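Local structure of tRNA (adenine(58)-N(1))-methyltransferase catalytic subunit TRM61 C-terminal domain-containing protein (Thermoplasma acidophilum, 1YB2) at residues A[184-190]-A[208-212]. The protein probably transfers a methyl group from S-adenosyl-L-methionine to an adenine of RNA, most likely in tRNA. Sequence-based numbering, arbitrary orientation.
Sequences IADIPDP and TFYLP
Ala185 of strand 180-185 pairs with strand 205-211, its parallel neighbour in the central sheet of a Rossmann-like methyltransferase domain, close to Asp186, a predicted S-adenosyl-L-methionine ligand. Two nearly linear bonds define the register: Ala185 N donates to Thr208 O (2.8 Å), and Tyr210 N donates to Ala185 O (2.9 Å, 168° at the hydrogen). On its other edge strand 180-185 bonds to Leu115 and Val117, while Phe209 continues the sheet to Thr263.

Beyond Asp186 the two segments diverge, and water spans the gap. Water 1 donates both to Asp186 OD1 (2.6 Å) and to Tyr210 O (2.8 Å), so the carboxylate reaches the strand through solvent. A chi1 of -176° sets CG of Asp186 beside its own carbonyl carbon, with OD1 over by Tyr210 CB and the carboxylate turned 55° from the Tyr210 ring plane. Water 2 accepts from Ile187 N at 2.9 Å and can donate to the same carbonyl, Tyr210 O, although it has more acceptors nearby than protons.

On the face bearing Ala185 and Phe209, the loop turns back so that Pro190 packs against strand 205-211. Pro190 CB lies 3.6 Å from Phe209 CD2, at an oblique approach to the ring, with Ala185 CB near the same ring carbon. Pro190 CG and CD meet Leu211 CD1, the CD contact being 3.9 Å, and the two side chains lie alongside, running opposite ways. Thr220 of helix 214-223 touches Pro190, Phe209 and Leu211.

The chemistry thus changes from direct amide pairing to water bridges around Asp186 and Ile187, and the water-linked carboxylate of Asp186 is consistent with a polar pocket at the carboxyl ends of the strands.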
ATOM      1  N   ILE A 184      -2.058 -13.783   0.245  1.00 26.98           N
ATOM      2  CA  ILE A 184      -0.742 -13.181   0.241  1.00 27.58           C
ATOM      3  C   ILE A 184       0.242 -14.257   0.672  1.00 28.03           C
ATOM      4  O   ILE A 184       0.134 -14.805   1.784  1.00 27.41           O
ATOM      5  CB  ILE A 184      -0.707 -11.928   1.155  1.00 28.10           C
ATOM      6  CG1 ILE A 184      -1.549 -10.815   0.505  1.00 30.09           C
ATOM      7  CG2 ILE A 184       0.752 -11.474   1.350  1.00 29.03           C
ATOM      8  CD1 ILE A 184      -2.301  -9.945   1.460  1.00 35.15           C
ATOM      9  N   ALA A 185       1.182 -14.580  -0.221  1.00 27.94           N
ATOM     10  CA  ALA A 185       2.096 -15.708  -0.025  1.00 27.90           C
ATOM     11  C   ALA A 185       3.573 -15.316  -0.036  1.00 28.96           C
ATOM     12  O   ALA A 185       4.067 -14.703  -0.989  1.00 28.28           O
ATOM     13  CB  ALA A 185       1.827 -16.784  -1.068  1.00 27.54           C
ATOM     14  N   ASP A 186       4.273 -15.703   1.030  1.00 29.55           N
ATOM     15  CA  ASP A 186       5.696 -15.466   1.168  1.00 31.29           C
ATOM     16  C   ASP A 186       6.284 -16.770   1.684  1.00 31.50           C
ATOM     17  O   ASP A 186       6.579 -16.913   2.867  1.00 31.29           O
ATOM     18  CB  ASP A 186       5.935 -14.299   2.134  1.00 31.76           C
ATOM     19  CG  ASP A 186       7.412 -13.913   2.267  1.00 36.22           C
ATOM     20  OD1 ASP A 186       8.269 -14.337   1.448  1.00 39.36           O
ATOM     21  OD2 ASP A 186       7.706 -13.174   3.226  1.00 40.44           O
ATOM     22  N   ILE A 187       6.375 -17.736   0.781  1.00 32.06           N
ATOM     23  CA  ILE A 187       6.956 -19.047   1.054  1.00 33.27           C
ATOM     24  C   ILE A 187       8.025 -19.368   0.014  1.00 33.75           C
ATOM     25  O   ILE A 187       8.015 -18.772  -1.067  1.00 34.23           O
ATOM     26  CB  ILE A 187       5.889 -20.180   1.075  1.00 32.85           C
ATOM     27  CG1 ILE A 187       4.992 -20.125  -0.172  1.00 32.97           C
ATOM     28  CG2 ILE A 187       5.105 -20.152   2.398  1.00 33.58           C
ATOM     29  CD1 ILE A 187       4.088 -21.342  -0.315  1.00 33.20           C
ATOM     30  N   PRO A 188       8.963 -20.285   0.350  1.00 34.81           N
ATOM     31  CA  PRO A 188      10.068 -20.689  -0.525  1.00 35.14           C
ATOM     32  C   PRO A 188       9.605 -21.213  -1.881  1.00 35.56           C
ATOM     33  O   PRO A 188      10.112 -20.767  -2.921  1.00 36.51           O
ATOM     34  CB  PRO A 188      10.734 -21.835   0.249  1.00 35.18           C
ATOM     35  CG  PRO A 188      10.364 -21.636   1.638  1.00 34.82           C
ATOM     36  CD  PRO A 188       9.018 -20.992   1.645  1.00 34.95           C
ATOM     37  N   ASP A 189       8.650 -22.142  -1.880  1.00 35.06           N
ATOM     38  CA  ASP A 189       8.308 -22.868  -3.105  1.00 34.69           C
ATOM     39  C   ASP A 189       6.817 -22.797  -3.461  1.00 33.83           C
ATOM     40  O   ASP A 189       6.112 -23.814  -3.412  1.00 33.80           O
ATOM     41  CB  ASP A 189       8.783 -24.326  -3.001  1.00 35.42           C
ATOM     42  CG  ASP A 189       8.126 -25.081  -1.855  1.00 36.85           C
ATOM     43  OD1 ASP A 189       7.671 -24.435  -0.878  1.00 38.61           O
ATOM     44  OD2 ASP A 189       8.057 -26.335  -1.944  1.00 40.42           O
ATOM     45  N   PRO A 190       6.320 -21.592  -3.818  1.00 33.15           N
ATOM     46  CA  PRO A 190       4.879 -21.520  -4.117  1.00 31.88           C
ATOM     47  C   PRO A 190       4.427 -22.368  -5.318  1.00 31.25           C
ATOM     48  O   PRO A 190       3.274 -22.811  -5.340  1.00 30.70           O
ATOM     49  CB  PRO A 190       4.637 -20.027  -4.350  1.00 31.65           C
ATOM     50  CG  PRO A 190       5.971 -19.459  -4.711  1.00 32.41           C
ATOM     51  CD  PRO A 190       6.973 -20.272  -3.928  1.00 33.01           C
ATOM     52  N   THR A 208      -1.131 -12.736  -4.289  1.00 25.78           N
ATOM     53  CA  THR A 208       0.125 -11.997  -4.416  1.00 26.67           C
ATOM     54  C   THR A 208       1.234 -12.900  -3.900  1.00 26.08           C
ATOM     55  O   THR A 208       1.140 -13.385  -2.764  1.00 25.69           O
ATOM     56  CB  THR A 208       0.097 -10.680  -3.590  1.00 26.49           C
ATOM     57  OG1 THR A 208      -0.957  -9.838  -4.077  1.00 29.90           O
ATOM     58  CG2 THR A 208       1.398  -9.933  -3.728  1.00 28.11           C
ATOM     59  N   PHE A 209       2.268 -13.119  -4.718  1.00 25.23           N
ATOM     60  CA  PHE A 209       3.382 -13.992  -4.349  1.00 25.44           C
ATOM     61  C   PHE A 209       4.653 -13.169  -4.252  1.00 26.10           C
ATOM     62  O   PHE A 209       4.970 -12.461  -5.201  1.00 26.06           O
ATOM     63  CB  PHE A 209       3.621 -15.076  -5.415  1.00 25.41           C
ATOM     64  CG  PHE A 209       2.471 -16.015  -5.608  1.00 24.26           C
ATOM     65  CD1 PHE A 209       1.456 -15.718  -6.517  1.00 26.13           C
ATOM     66  CD2 PHE A 209       2.413 -17.203  -4.890  1.00 25.37           C
ATOM     67  CE1 PHE A 209       0.383 -16.599  -6.704  1.00 27.87           C
ATOM     68  CE2 PHE A 209       1.343 -18.090  -5.067  1.00 29.52           C
ATOM     69  CZ  PHE A 209       0.319 -17.770  -5.968  1.00 27.28           C
ATOM     70  N   TYR A 210       5.372 -13.279  -3.134  1.00 26.60           N
ATOM     71  CA  TYR A 210       6.651 -12.578  -2.937  1.00 28.01           C
ATOM     72  C   TYR A 210       7.773 -13.589  -3.070  1.00 27.13           C
ATOM     73  O   TYR A 210       7.744 -14.610  -2.387  1.00 25.43           O
ATOM     74  CB  TYR A 210       6.722 -11.938  -1.542  1.00 30.03           C
ATOM     75  CG  TYR A 210       5.942 -10.668  -1.424  1.00 34.82           C
ATOM     76  CD1 TYR A 210       4.565 -10.690  -1.148  1.00 37.32           C
ATOM     77  CD2 TYR A 210       6.565  -9.423  -1.586  1.00 37.58           C
ATOM     78  CE1 TYR A 210       3.820  -9.499  -1.032  1.00 38.67           C
ATOM     79  CE2 TYR A 210       5.815  -8.216  -1.473  1.00 38.64           C
ATOM     80  CZ  TYR A 210       4.452  -8.277  -1.199  1.00 37.48           C
ATOM     81  OH  TYR A 210       3.710  -7.117  -1.097  1.00 39.18           O
ATOM     82  N   LEU A 211       8.719 -13.330  -3.986  1.00 26.65           N
ATOM     83  CA  LEU A 211       9.876 -14.196  -4.221  1.00 26.52           C
ATOM     84  C   LEU A 211      11.167 -13.359  -4.127  1.00 27.25           C
ATOM     85  O   LEU A 211      11.146 -12.161  -4.410  1.00 27.25           O
ATOM     86  CB  LEU A 211       9.795 -14.893  -5.591  1.00 26.35           C
ATOM     87  CG  LEU A 211       8.886 -16.114  -5.818  1.00 25.98           C
ATOM     88  CD1 LEU A 211       9.178 -17.220  -4.812  1.00 24.91           C
ATOM     89  CD2 LEU A 211       7.385 -15.741  -5.820  1.00 24.31           C
ATOM     90  N   PRO A 212      12.277 -13.969  -3.676  1.00 27.98           N
ATOM     91  CA  PRO A 212      13.477 -13.158  -3.484  1.00 28.77           C
ATOM     92  C   PRO A 212      14.333 -12.985  -4.744  1.00 28.74           C
ATOM     93  O   PRO A 212      15.192 -12.117  -4.770  1.00 28.85           O
ATOM     94  CB  PRO A 212      14.257 -13.948  -2.426  1.00 28.70           C
ATOM     95  CG  PRO A 212      13.953 -15.361  -2.743  1.00 29.18           C
ATOM     96  CD  PRO A 212      12.500 -15.366  -3.265  1.00 28.34           C
TER
HETATM   97  O   HOH W   1       9.485 -15.641  -0.505  1.00 39.91           O
HETATM   98  O   HOH W   2       5.957 -16.992  -2.012  1.00 21.25           O